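Local coordinates for hypothetical membrane spanning protein (Thermus thermophilus, PDB 2VPZ) that probably forms the membrane-spanning, quinone-binding subunit of a polysulfide reductase and passes electrons between the quinone pool and its partner subunits, at residues C[38-43]-C[115-120]; C[56-61]-C[98-103]; C[175-180]-C[225-230]. All blocks are in the same frame, centred on the assembly; numbering follows the deposited sequence.

Contact 1: C[38-43]-C[115-120]; sequences LHLKGD and ALAWAL
Leu40 reaches from the end of helix 16-41 to Ala117 and Trp118 at the start of helix 117-136. The contact joins two transmembrane helices of a helical bundle of the polysulfide reductase membrane-subunit family, beside a Schellman motif. The path of Leu40 explains most of it. Its CB points toward the other helix but stops short of it. CG carries the fork one bond further, also without touching, and the two methyls then part. CD1 goes to the Ala117 methyl and packs tightly, with Leu40 CD1 3.4 Å from Ala117 CB. CD2 turns to the indole and sits over the six-membered ring of Trp118, 3.9 Å from its centroid. The methyl is only 7° off the ring normal, so this is a CH-pi contact over the middle of one face. The indole can offer that face because Trp118 CG stands anti to the carbonyl carbon (chi1 -85°), and the two side chains cross at about a right angle. His39 adds a backbone-near contact, with its CB 3.8 Å from Ala117 CB. Ala117 thus packs against two residues of the helix end. The His39 imidazole is occupied elsewhere, since ND1 bonds to Ala35 O one turn back. Arg114, in the loop, also touches Leu40. Gly42, with positive phi, is the C-prime residue of the Schellman motif that ends the helix. The closing bond of the motif runs from Asp43 N to Leu38 O at 3.2 Å, and Asp43 OD1 then caps Glu45 N.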
ATOM      1  N   LEU C  38       3.003 -55.814 -21.770  1.00 56.48           N
ATOM      2  CA  LEU C  38       3.379 -57.226 -21.984  1.00 56.52           C
ATOM      3  C   LEU C  38       2.142 -58.009 -22.450  1.00 57.11           C
ATOM      4  O   LEU C  38       2.197 -58.736 -23.441  1.00 57.35           O
ATOM      5  CB  LEU C  38       4.034 -57.869 -20.745  1.00 56.08           C
ATOM      6  CG  LEU C  38       5.515 -57.502 -20.494  1.00 55.53           C
ATOM      7  CD1 LEU C  38       5.963 -57.970 -19.097  1.00 55.66           C
ATOM      8  CD2 LEU C  38       6.414 -58.104 -21.593  1.00 55.34           C
ATOM      9  N   HIS C  39       1.032 -57.862 -21.739  1.00 57.87           N
ATOM     10  CA  HIS C  39      -0.204 -58.512 -22.165  1.00 59.62           C
ATOM     11  C   HIS C  39      -0.527 -58.073 -23.595  1.00 61.34           C
ATOM     12  O   HIS C  39      -1.067 -58.857 -24.387  1.00 62.21           O
ATOM     13  CB  HIS C  39      -1.394 -58.168 -21.263  1.00 60.04           C
ATOM     14  CG  HIS C  39      -1.636 -59.087 -20.134  1.00 61.40           C
ATOM     15  ND1 HIS C  39      -1.044 -58.922 -18.916  1.00 62.38           N
ATOM     16  CD2 HIS C  39      -2.329 -60.224 -20.062  1.00 62.00           C
ATOM     17  CE1 HIS C  39      -1.354 -59.934 -18.140  1.00 62.44           C
ATOM     18  NE2 HIS C  39      -2.139 -60.741 -18.818  1.00 62.66           N
ATOM     19  N   LEU C  40      -0.187 -56.833 -23.924  1.00 62.11           N
ATOM     20  CA  LEU C  40      -0.472 -56.286 -25.245  1.00 62.53           C
ATOM     21  C   LEU C  40       0.418 -56.851 -26.391  1.00 62.99           C
ATOM     22  O   LEU C  40      -0.036 -56.932 -27.528  1.00 62.37           O
ATOM     23  CB  LEU C  40      -0.533 -54.732 -25.195  1.00 62.92           C
ATOM     24  CG  LEU C  40      -1.875 -53.933 -25.347  1.00 63.04           C
ATOM     25  CD1 LEU C  40      -3.072 -54.797 -24.913  1.00 63.51           C
ATOM     26  CD2 LEU C  40      -1.822 -52.605 -24.544  1.00 63.25           C
ATOM     27  N   LYS C  41       1.668 -57.234 -26.111  1.00 63.71           N
ATOM     28  CA  LYS C  41       2.538 -57.864 -27.137  1.00 64.75           C
ATOM     29  C   LYS C  41       2.230 -59.376 -27.147  1.00 64.69           C
ATOM     30  O   LYS C  41       2.795 -60.124 -27.938  1.00 64.89           O
ATOM     31  CB  LYS C  41       4.047 -57.749 -26.831  1.00 65.26           C
ATOM     32  CG  LYS C  41       4.620 -56.365 -26.642  1.00 66.99           C
ATOM     33  CD  LYS C  41       4.618 -55.555 -27.946  1.00 68.25           C
ATOM     34  CE  LYS C  41       5.374 -54.212 -27.831  1.00 68.72           C
ATOM     35  NZ  LYS C  41       6.331 -53.960 -28.974  1.00 69.73           N
ATOM     36  N   GLY C  42       1.372 -59.816 -26.235  1.00 64.98           N
ATOM     37  CA  GLY C  42       1.090 -61.223 -26.105  1.00 64.80           C
ATOM     38  C   GLY C  42       2.299 -62.020 -25.585  1.00 65.10           C
ATOM     39  O   GLY C  42       2.359 -63.252 -25.746  1.00 65.32           O
ATOM     40  N   ASP C  43       3.277 -61.339 -24.978  1.00 65.02           N
ATOM     41  CA  ASP C  43       4.489 -61.997 -24.416  1.00 65.63           C
ATOM     42  C   ASP C  43       4.142 -62.853 -23.164  1.00 65.69           C
ATOM     43  O   ASP C  43       3.255 -62.475 -22.381  1.00 66.00           O
ATOM     44  CB  ASP C  43       5.613 -60.962 -24.097  1.00 65.24           C
ATOM     45  CG  ASP C  43       6.874 -61.600 -23.466  1.00 65.16           C
ATOM     46  OD1 ASP C  43       6.797 -61.986 -22.274  1.00 65.82           O
ATOM     47  OD2 ASP C  43       7.918 -61.712 -24.157  1.00 63.77           O
ATOM     48  N   ALA C 115      -9.150 -55.886 -23.718  1.00 83.80           N
ATOM     49  CA  ALA C 115     -10.051 -54.818 -23.248  1.00 80.70           C
ATOM     50  C   ALA C 115      -9.834 -54.550 -21.743  1.00 78.35           C
ATOM     51  O   ALA C 115     -10.280 -53.522 -21.180  1.00 79.26           O
ATOM     52  CB  ALA C 115     -11.522 -55.183 -23.548  1.00 80.83           C
ATOM     53  N   LEU C 116      -9.161 -55.507 -21.107  1.00 75.49           N
ATOM     54  CA  LEU C 116      -8.730 -55.458 -19.707  1.00 72.27           C
ATOM     55  C   LEU C 116      -7.236 -55.021 -19.744  1.00 70.57           C
ATOM     56  O   LEU C 116      -6.773 -54.366 -18.818  1.00 71.65           O
ATOM     57  CB  LEU C 116      -8.882 -56.805 -18.961  1.00 71.27           C
ATOM     58  CG  LEU C 116     -10.310 -57.315 -18.647  1.00 70.68           C
ATOM     59  CD1 LEU C 116     -10.288 -58.646 -17.838  1.00 70.88           C
ATOM     60  CD2 LEU C 116     -11.091 -56.223 -17.884  1.00 70.12           C
ATOM     61  N   ALA C 117      -6.481 -55.359 -20.787  1.00 67.40           N
ATOM     62  CA  ALA C 117      -5.070 -54.924 -20.888  1.00 64.78           C
ATOM     63  C   ALA C 117      -4.908 -53.420 -21.266  1.00 63.25           C
ATOM     64  O   ALA C 117      -3.886 -52.806 -20.935  1.00 62.43           O
ATOM     65  CB  ALA C 117      -4.257 -55.816 -21.865  1.00 65.23           C
ATOM     66  N   TRP C 118      -5.889 -52.846 -21.979  1.00 61.44           N
ATOM     67  CA  TRP C 118      -5.901 -51.417 -22.372  1.00 59.44           C
ATOM     68  C   TRP C 118      -6.351 -50.601 -21.149  1.00 59.13           C
ATOM     69  O   TRP C 118      -5.887 -49.475 -20.933  1.00 59.74           O
ATOM     70  CB  TRP C 118      -6.844 -51.142 -23.557  1.00 57.80           C
ATOM     71  CG  TRP C 118      -6.241 -51.377 -24.925  1.00 57.03           C
ATOM     72  CD1 TRP C 118      -6.592 -52.356 -25.824  1.00 56.34           C
ATOM     73  CD2 TRP C 118      -5.185 -50.619 -25.560  1.00 55.48           C
ATOM     74  NE1 TRP C 118      -5.830 -52.245 -26.963  1.00 55.07           N
ATOM     75  CE2 TRP C 118      -4.961 -51.194 -26.832  1.00 54.54           C
ATOM     76  CE3 TRP C 118      -4.411 -49.512 -25.175  1.00 54.36           C
ATOM     77  CZ2 TRP C 118      -3.982 -50.701 -27.734  1.00 54.11           C
ATOM     78  CZ3 TRP C 118      -3.427 -49.011 -26.072  1.00 53.61           C
ATOM     79  CH2 TRP C 118      -3.232 -49.612 -27.335  1.00 53.59           C
ATOM     80  N   ALA C 119      -7.275 -51.180 -20.382  1.00 57.74           N
ATOM     81  CA  ALA C 119      -7.758 -50.580 -19.132  1.00 56.75           C
ATOM     82  C   ALA C 119      -6.539 -50.488 -18.180  1.00 56.43           C
ATOM     83  O   ALA C 119      -6.254 -49.404 -17.662  1.00 56.56           O
ATOM     84  CB  ALA C 119      -8.872 -51.439 -18.467  1.00 55.97           C
ATOM     85  N   LEU C 120      -5.839 -51.606 -17.959  1.00 55.65           N
ATOM     86  CA  LEU C 120      -4.660 -51.581 -17.084  1.00 54.99           C
ATOM     87  C   LEU C 120      -3.709 -50.541 -17.639  1.00 55.60           C
ATOM     88  O   LEU C 120      -3.021 -49.838 -16.892  1.00 56.68           O
ATOM     89  CB  LEU C 120      -3.916 -52.943 -16.972  1.00 54.49           C
ATOM     90  CG  LEU C 120      -2.824 -52.954 -15.861  1.00 53.66           C
ATOM     91  CD1 LEU C 120      -3.473 -52.719 -14.472  1.00 53.75           C
ATOM     92  CD2 LEU C 120      -2.040 -54.276 -15.880  1.00 53.15           C
TER

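Contact 2: C[56-61]-C[98-103]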
ATOM      1  N   LEU C  56       2.739 -54.794  -5.257  1.00 59.74           N
ATOM      2  CA  LEU C  56       3.242 -53.447  -5.007  1.00 59.13           C
ATOM      3  C   LEU C  56       2.050 -52.478  -4.836  1.00 59.45           C
ATOM      4  O   LEU C  56       2.171 -51.470  -4.141  1.00 59.75           O
ATOM      5  CB  LEU C  56       4.195 -52.988  -6.133  1.00 57.25           C
ATOM      6  CG  LEU C  56       5.517 -53.772  -6.244  1.00 56.68           C
ATOM      7  CD1 LEU C  56       6.115 -53.668  -7.663  1.00 55.55           C
ATOM      8  CD2 LEU C  56       6.505 -53.279  -5.175  1.00 55.54           C
ATOM      9  N   ILE C  57       0.903 -52.776  -5.450  1.00 59.59           N
ATOM     10  CA  ILE C  57      -0.283 -51.933  -5.272  1.00 59.73           C
ATOM     11  C   ILE C  57      -0.833 -52.199  -3.853  1.00 60.82           C
ATOM     12  O   ILE C  57      -1.235 -51.265  -3.147  1.00 61.32           O
ATOM     13  CB  ILE C  57      -1.422 -52.208  -6.333  1.00 58.86           C
ATOM     14  CG1 ILE C  57      -0.977 -51.761  -7.726  1.00 57.94           C
ATOM     15  CG2 ILE C  57      -2.715 -51.489  -5.896  1.00 59.02           C
ATOM     16  CD1 ILE C  57      -2.120 -51.342  -8.664  1.00 57.63           C
ATOM     17  N   ALA C  58      -0.829 -53.464  -3.435  1.00 61.42           N
ATOM     18  CA  ALA C  58      -1.279 -53.847  -2.094  1.00 62.17           C
ATOM     19  C   ALA C  58      -0.333 -53.257  -1.019  1.00 63.02           C
ATOM     20  O   ALA C  58      -0.796 -52.647  -0.040  1.00 62.67           O
ATOM     21  CB  ALA C  58      -1.359 -55.404  -1.955  1.00 62.54           C
ATOM     22  N   LEU C  59       0.979 -53.419  -1.197  1.00 63.57           N
ATOM     23  CA  LEU C  59       1.996 -52.886  -0.289  1.00 64.55           C
ATOM     24  C   LEU C  59       1.884 -51.343  -0.197  1.00 65.75           C
ATOM     25  O   LEU C  59       2.081 -50.763   0.873  1.00 66.02           O
ATOM     26  CB  LEU C  59       3.442 -53.296  -0.704  1.00 63.70           C
ATOM     27  CG  LEU C  59       4.681 -52.694   0.003  1.00 63.33           C
ATOM     28  CD1 LEU C  59       4.627 -52.961   1.525  1.00 63.11           C
ATOM     29  CD2 LEU C  59       5.996 -53.244  -0.607  1.00 62.20           C
ATOM     30  N   ASP C  60       1.545 -50.670  -1.294  1.00 67.64           N
ATOM     31  CA  ASP C  60       1.408 -49.208  -1.252  1.00 69.46           C
ATOM     32  C   ASP C  60       0.098 -48.742  -0.588  1.00 69.99           C
ATOM     33  O   ASP C  60       0.105 -47.753   0.150  1.00 70.27           O
ATOM     34  CB  ASP C  60       1.592 -48.544  -2.633  1.00 72.08           C
ATOM     35  CG  ASP C  60       1.694 -46.996  -2.546  1.00 74.87           C
ATOM     36  OD1 ASP C  60       2.144 -46.505  -1.476  1.00 76.14           O
ATOM     37  OD2 ASP C  60       1.349 -46.298  -3.527  1.00 75.46           O
ATOM     38  N   LEU C  61      -1.027 -49.415  -0.827  1.00 70.15           N
ATOM     39  CA  LEU C  61      -2.262 -49.023  -0.137  1.00 70.50           C
ATOM     40  C   LEU C  61      -2.105 -49.348   1.387  1.00 71.05           C
ATOM     41  O   LEU C  61      -2.586 -48.593   2.240  1.00 71.14           O
ATOM     42  CB  LEU C  61      -3.522 -49.712  -0.737  1.00 69.55           C
ATOM     43  CG  LEU C  61      -3.957 -49.386  -2.178  1.00 69.21           C
ATOM     44  CD1 LEU C  61      -5.155 -50.267  -2.603  1.00 69.03           C
ATOM     45  CD2 LEU C  61      -4.302 -47.886  -2.308  1.00 69.00           C
ATOM     46  N   LEU C  98      -8.853 -49.344  -9.074  1.00 59.28           N
ATOM     47  CA  LEU C  98      -9.405 -49.962 -10.305  1.00 59.92           C
ATOM     48  C   LEU C  98      -8.291 -50.738 -11.065  1.00 60.50           C
ATOM     49  O   LEU C  98      -8.558 -51.768 -11.691  1.00 60.76           O
ATOM     50  CB  LEU C  98     -10.062 -48.933 -11.268  1.00 59.12           C
ATOM     51  CG  LEU C  98     -11.286 -48.116 -10.809  1.00 58.58           C
ATOM     52  CD1 LEU C  98     -11.429 -46.816 -11.630  1.00 57.69           C
ATOM     53  CD2 LEU C  98     -12.571 -48.960 -10.877  1.00 58.11           C
ATOM     54  N   GLY C  99      -7.057 -50.242 -11.021  1.00 60.64           N
ATOM     55  CA  GLY C  99      -5.943 -50.917 -11.652  1.00 60.89           C
ATOM     56  C   GLY C  99      -5.619 -52.251 -10.981  1.00 61.76           C
ATOM     57  O   GLY C  99      -5.019 -53.146 -11.589  1.00 62.27           O
ATOM     58  N   PHE C 100      -6.038 -52.399  -9.729  1.00 62.07           N
ATOM     59  CA  PHE C 100      -5.829 -53.617  -8.919  1.00 62.91           C
ATOM     60  C   PHE C 100      -6.953 -54.650  -9.192  1.00 64.07           C
ATOM     61  O   PHE C 100      -6.736 -55.871  -9.053  1.00 64.54           O
ATOM     62  CB  PHE C 100      -5.727 -53.247  -7.423  1.00 61.86           C
ATOM     63  CG  PHE C 100      -5.476 -54.422  -6.482  1.00 61.25           C
ATOM     64  CD1 PHE C 100      -4.181 -54.755  -6.065  1.00 60.68           C
ATOM     65  CD2 PHE C 100      -6.547 -55.168  -5.991  1.00 60.61           C
ATOM     66  CE1 PHE C 100      -3.956 -55.818  -5.168  1.00 60.49           C
ATOM     67  CE2 PHE C 100      -6.344 -56.237  -5.094  1.00 61.24           C
ATOM     68  CZ  PHE C 100      -5.045 -56.560  -4.682  1.00 61.03           C
ATOM     69  N   LEU C 101      -8.150 -54.181  -9.562  1.00 64.84           N
ATOM     70  CA  LEU C 101      -9.275 -55.062  -9.946  1.00 65.77           C
ATOM     71  C   LEU C 101      -8.964 -55.539 -11.372  1.00 66.52           C
ATOM     72  O   LEU C 101      -8.961 -56.751 -11.657  1.00 66.95           O
ATOM     73  CB  LEU C 101     -10.652 -54.343  -9.971  1.00 65.49           C
ATOM     74  CG  LEU C 101     -11.209 -53.580  -8.768  1.00 66.18           C
ATOM     75  CD1 LEU C 101     -12.609 -53.014  -9.091  1.00 66.64           C
ATOM     76  CD2 LEU C 101     -11.264 -54.487  -7.523  1.00 66.22           C
ATOM     77  N   THR C 102      -8.719 -54.590 -12.269  1.00 67.13           N
ATOM     78  CA  THR C 102      -8.391 -54.864 -13.679  1.00 67.55           C
ATOM     79  C   THR C 102      -7.259 -55.906 -13.761  1.00 68.38           C
ATOM     80  O   THR C 102      -7.359 -56.865 -14.523  1.00 68.54           O
ATOM     81  CB  THR C 102      -7.976 -53.566 -14.488  1.00 66.63           C
ATOM     82  OG1 THR C 102      -9.041 -52.620 -14.466  1.00 67.36           O
ATOM     83  CG2 THR C 102      -7.633 -53.918 -15.966  1.00 65.24           C
ATOM     84  N   GLY C 103      -6.202 -55.728 -12.972  1.00 69.37           N
ATOM     85  CA  GLY C 103      -5.103 -56.679 -12.922  1.00 70.38           C
ATOM     86  C   GLY C 103      -5.428 -57.943 -12.118  1.00 70.92           C
ATOM     87  O   GLY C 103      -4.692 -58.943 -12.172  1.00 70.82           O
TER
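Phe100 CG lies opposite the backbone N (chi1 -179°), which sets the ring beside Ile57. Ile57 answers with CG2, the branch that is itself anti to the backbone N, while CG1 is anti to the carbonyl carbon (chi1 -68°). The two side chains slide past each other in opposite directions. Ile57 CG2 comes 3.6 Å from Phe100 CD1 and also rests on Phe100 CB, at 3.8 Å. Ala58 adds a second, lighter touch, with its CB 4.2 Å from Phe100 CE1. Both methyls approach the ring obliquely. The CD1 arm of Ile57 ends against the partner backbone, 4.3 Å from Gly99 C, where there is no side chain to meet it. The pair belongs to two antiparallel transmembrane helices, 46-65 and 88-107. The axes of segments 56-61 and 98-103 approach to 10.6 Å, with 151° between their directions. Replacing Phe100 by an alanine removes the ring, which would probably open a gap beside Ile57 CG2 and leave Ala58 CB without its partner. On the buried flank, Asp60 touches His21, a residue seen to bind ubiquinone-1 in this protein, though none is bound to this chain; the Ile57 side chain lies about 10 Å from that of His21. Thr102 OG1 donates to Leu98 O within its own helix. Between the segments there is apolar packing and no hydrogen bond, as suits a membrane interior.

Contact 3: C[175-180]-C[225-230]; sequences PLRVLA and RLAPWA
The guanidinium of Arg177 meets the Ala227 methyl obliquely, with NH2 4.1 Å from Ala227 CB. The second flat group, the indole of Trp229, takes no part across the contact. It has Arg225 O at its edge, in the ring plane, 3.8 Å from Trp229 CD1. The setting is a meeting of two helix beginnings in a membrane helical bundle: the first turns of helix 175-189 and of helix 227-245. Each has a proline near its start, Pro175 and Pro228. This is a usual place for proline, because the first turn of a helix has no backbone acceptor for its N-H groups.

Leu176 carries the apolar half of the contact. Its CG lies across from the backbone N (chi1 168°), and this extends the side chain toward the other helix. CD2 does the touching. It comes 4.2 Å from Pro228 CA and 4.4 Å from Pro228 CG, so the methyl rests against the proline where ring and backbone join. The Ala227 carbonyl stands nearby, with its O 4.3 Å from Leu176 CD2. These are loose distances, and the shared surface is small although most of the touching residues are buried.

Arg177 leaves its backbone beside this patch, bends at chi3 and brings its end nearer. Its polar end is held elsewhere: NE bonds to Thr220 O, and NH2 makes a long, weak ion pair with Glu224 OE1. The arginine therefore brushes Ala227 on its way to the loop before helix 227-245. On another side of helix 175-189, Val178 and Leu179 pack on Leu179 and Val178 of a second copy of this protein in the assembly. Around Pro228 the backbone bond from Ala230 N to Leu226 O is 3.0 Å long.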
ATOM      1  N   PRO C 175      15.862 -49.824 -22.495  1.00 55.45           N
ATOM      2  CA  PRO C 175      14.920 -48.740 -22.137  1.00 55.04           C
ATOM      3  C   PRO C 175      15.336 -48.102 -20.767  1.00 54.93           C
ATOM      4  O   PRO C 175      15.184 -46.897 -20.575  1.00 55.39           O
ATOM      5  CB  PRO C 175      13.539 -49.415 -22.081  1.00 54.65           C
ATOM      6  CG  PRO C 175      13.819 -50.917 -22.067  1.00 54.92           C
ATOM      7  CD  PRO C 175      15.162 -51.081 -22.768  1.00 55.19           C
ATOM      8  N   LEU C 176      15.868 -48.903 -19.841  1.00 54.32           N
ATOM      9  CA  LEU C 176      16.319 -48.367 -18.543  1.00 54.32           C
ATOM     10  C   LEU C 176      17.411 -47.281 -18.731  1.00 54.67           C
ATOM     11  O   LEU C 176      17.406 -46.286 -18.016  1.00 54.93           O
ATOM     12  CB  LEU C 176      16.832 -49.476 -17.569  1.00 53.96           C
ATOM     13  CG  LEU C 176      17.600 -49.044 -16.288  1.00 54.24           C
ATOM     14  CD1 LEU C 176      16.635 -48.439 -15.234  1.00 53.96           C
ATOM     15  CD2 LEU C 176      18.376 -50.243 -15.683  1.00 53.68           C
ATOM     16  N   ARG C 177      18.313 -47.439 -19.701  1.00 55.52           N
ATOM     17  CA  ARG C 177      19.387 -46.451 -19.957  1.00 55.89           C
ATOM     18  C   ARG C 177      18.905 -45.150 -20.674  1.00 55.13           C
ATOM     19  O   ARG C 177      19.445 -44.051 -20.437  1.00 54.64           O
ATOM     20  CB  ARG C 177      20.554 -47.093 -20.726  1.00 57.42           C
ATOM     21  CG  ARG C 177      21.238 -48.278 -20.026  1.00 60.68           C
ATOM     22  CD  ARG C 177      22.514 -48.739 -20.751  1.00 62.46           C
ATOM     23  NE  ARG C 177      23.525 -49.279 -19.839  1.00 64.16           N
ATOM     24  CZ  ARG C 177      24.109 -50.465 -19.944  1.00 64.52           C
ATOM     25  NH1 ARG C 177      23.788 -51.274 -20.940  1.00 64.53           N
ATOM     26  NH2 ARG C 177      25.007 -50.845 -19.042  1.00 65.31           N
ATOM     27  N   VAL C 178      17.913 -45.292 -21.550  1.00 53.66           N
ATOM     28  CA  VAL C 178      17.300 -44.176 -22.283  1.00 53.08           C
ATOM     29  C   VAL C 178      16.515 -43.307 -21.261  1.00 53.35           C
ATOM     30  O   VAL C 178      16.763 -42.106 -21.123  1.00 53.38           O
ATOM     31  CB  VAL C 178      16.298 -44.689 -23.412  1.00 52.53           C
ATOM     32  CG1 VAL C 178      15.605 -43.504 -24.107  1.00 50.56           C
ATOM     33  CG2 VAL C 178      17.041 -45.563 -24.448  1.00 51.99           C
ATOM     34  N   LEU C 179      15.592 -43.934 -20.525  1.00 52.50           N
ATOM     35  CA  LEU C 179      14.788 -43.254 -19.498  1.00 51.79           C
ATOM     36  C   LEU C 179      15.587 -42.716 -18.289  1.00 51.14           C
ATOM     37  O   LEU C 179      15.165 -41.754 -17.637  1.00 52.04           O
ATOM     38  CB  LEU C 179      13.640 -44.163 -19.008  1.00 51.21           C
ATOM     39  CG  LEU C 179      12.603 -44.478 -20.093  1.00 49.85           C
ATOM     40  CD1 LEU C 179      11.523 -45.416 -19.545  1.00 50.37           C
ATOM     41  CD2 LEU C 179      11.987 -43.170 -20.620  1.00 50.65           C
ATOM     42  N   ALA C 180      16.720 -43.337 -17.981  1.00 50.02           N
ATOM     43  CA  ALA C 180      17.576 -42.876 -16.880  1.00 49.12           C
ATOM     44  C   ALA C 180      18.417 -41.660 -17.355  1.00 49.11           C
ATOM     45  O   ALA C 180      18.785 -40.796 -16.551  1.00 48.73           O
ATOM     46  CB  ALA C 180      18.486 -44.032 -16.353  1.00 48.94           C
ATOM     47  N   ARG C 225      26.073 -55.372 -14.182  1.00 91.72           N
ATOM     48  CA  ARG C 225      25.269 -55.601 -12.974  1.00 91.11           C
ATOM     49  C   ARG C 225      25.292 -54.558 -11.800  1.00 89.68           C
ATOM     50  O   ARG C 225      24.797 -54.837 -10.697  1.00 89.95           O
ATOM     51  CB  ARG C 225      25.407 -57.072 -12.439  1.00 92.52           C
ATOM     52  CG  ARG C 225      24.031 -57.729 -12.073  1.00 94.42           C
ATOM     53  CD  ARG C 225      24.060 -58.492 -10.720  1.00 95.41           C
ATOM     54  NE  ARG C 225      23.023 -58.144  -9.731  1.00 95.74           N
ATOM     55  CZ  ARG C 225      22.827 -58.792  -8.579  1.00 95.80           C
ATOM     56  NH1 ARG C 225      23.598 -59.821  -8.274  1.00 95.70           N
ATOM     57  NH2 ARG C 225      21.880 -58.411  -7.718  1.00 95.64           N
ATOM     58  N   LEU C 226      25.861 -53.362 -12.034  1.00 87.59           N
ATOM     59  CA  LEU C 226      25.826 -52.209 -11.064  1.00 85.30           C
ATOM     60  C   LEU C 226      24.705 -51.301 -11.585  1.00 83.30           C
ATOM     61  O   LEU C 226      24.009 -50.611 -10.827  1.00 83.25           O
ATOM     62  CB  LEU C 226      27.088 -51.306 -11.017  1.00 86.00           C
ATOM     63  CG  LEU C 226      28.543 -51.694 -10.751  1.00 86.37           C
ATOM     64  CD1 LEU C 226      29.482 -50.485 -10.988  1.00 85.97           C
ATOM     65  CD2 LEU C 226      28.712 -52.266  -9.319  1.00 86.73           C
ATOM     66  N   ALA C 227      24.586 -51.275 -12.912  1.00 80.54           N
ATOM     67  CA  ALA C 227      23.611 -50.461 -13.644  1.00 77.95           C
ATOM     68  C   ALA C 227      22.165 -50.413 -13.034  1.00 75.88           C
ATOM     69  O   ALA C 227      21.621 -49.304 -12.985  1.00 76.18           O
ATOM     70  CB  ALA C 227      23.623 -50.816 -15.145  1.00 78.19           C
ATOM     71  N   PRO C 228      21.501 -51.570 -12.684  1.00 73.64           N
ATOM     72  CA  PRO C 228      20.162 -51.423 -12.078  1.00 71.72           C
ATOM     73  C   PRO C 228      20.143 -50.882 -10.614  1.00 70.59           C
ATOM     74  O   PRO C 228      19.181 -50.222 -10.186  1.00 70.89           O
ATOM     75  CB  PRO C 228      19.558 -52.824 -12.117  1.00 71.61           C
ATOM     76  CG  PRO C 228      20.158 -53.451 -13.307  1.00 72.17           C
ATOM     77  CD  PRO C 228      21.625 -52.894 -13.316  1.00 73.30           C
ATOM     78  N   TRP C 229      21.161 -51.214  -9.821  1.00 68.27           N
ATOM     79  CA  TRP C 229      21.204 -50.729  -8.437  1.00 66.29           C
ATOM     80  C   TRP C 229      21.361 -49.218  -8.437  1.00 65.15           C
ATOM     81  O   TRP C 229      20.566 -48.500  -7.827  1.00 64.24           O
ATOM     82  CB  TRP C 229      22.304 -51.420  -7.612  1.00 65.49           C
ATOM     83  CG  TRP C 229      21.923 -52.840  -7.259  1.00 65.48           C
ATOM     84  CD1 TRP C 229      22.434 -54.000  -7.800  1.00 65.25           C
ATOM     85  CD2 TRP C 229      20.866 -53.257  -6.368  1.00 65.08           C
ATOM     86  NE1 TRP C 229      21.754 -55.088  -7.305  1.00 64.72           N
ATOM     87  CE2 TRP C 229      20.791 -54.667  -6.429  1.00 64.64           C
ATOM     88  CE3 TRP C 229      19.967 -52.571  -5.531  1.00 65.12           C
ATOM     89  CZ2 TRP C 229      19.850 -55.416  -5.668  1.00 65.12           C
ATOM     90  CZ3 TRP C 229      19.023 -53.310  -4.769  1.00 65.16           C
ATOM     91  CH2 TRP C 229      18.981 -54.720  -4.853  1.00 64.55           C
ATOM     92  N   ALA C 230      22.371 -48.743  -9.151  1.00 63.71           N
ATOM     93  CA  ALA C 230      22.662 -47.320  -9.287  1.00 62.88           C
ATOM     94  C   ALA C 230      21.452 -46.506  -9.805  1.00 62.17           C
ATOM     95  O   ALA C 230      21.165 -45.425  -9.280  1.00 62.17           O
ATOM     96  CB  ALA C 230      23.904 -47.100 -10.214  1.00 62.76           C
TER

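Overall arrangement
All three contacts join transmembrane helices without a hydrogen bond between their segments. Contacts 1 and 2 are neighbours, both partly buried. Contact 2 is nested along the chain inside the loop that contact 1 closes, and they touch where Leu120 and Ala119 meet Gly99 and Thr102. They use four successive helices but no common one. Contact 2 is mid-helix packing, nearest the chain centre and the quinone-binding residues; its methyls meet a phenyl ring obliquely. Contact 1 lies at helix ends, its centre about 22 Å from the centre of the chain, and sets a methyl over an indole face. Contact 3, also at helix ends, is buried and brings in an arginine. Its centre is about 25 Å from the centres of the other two, and it touches neither.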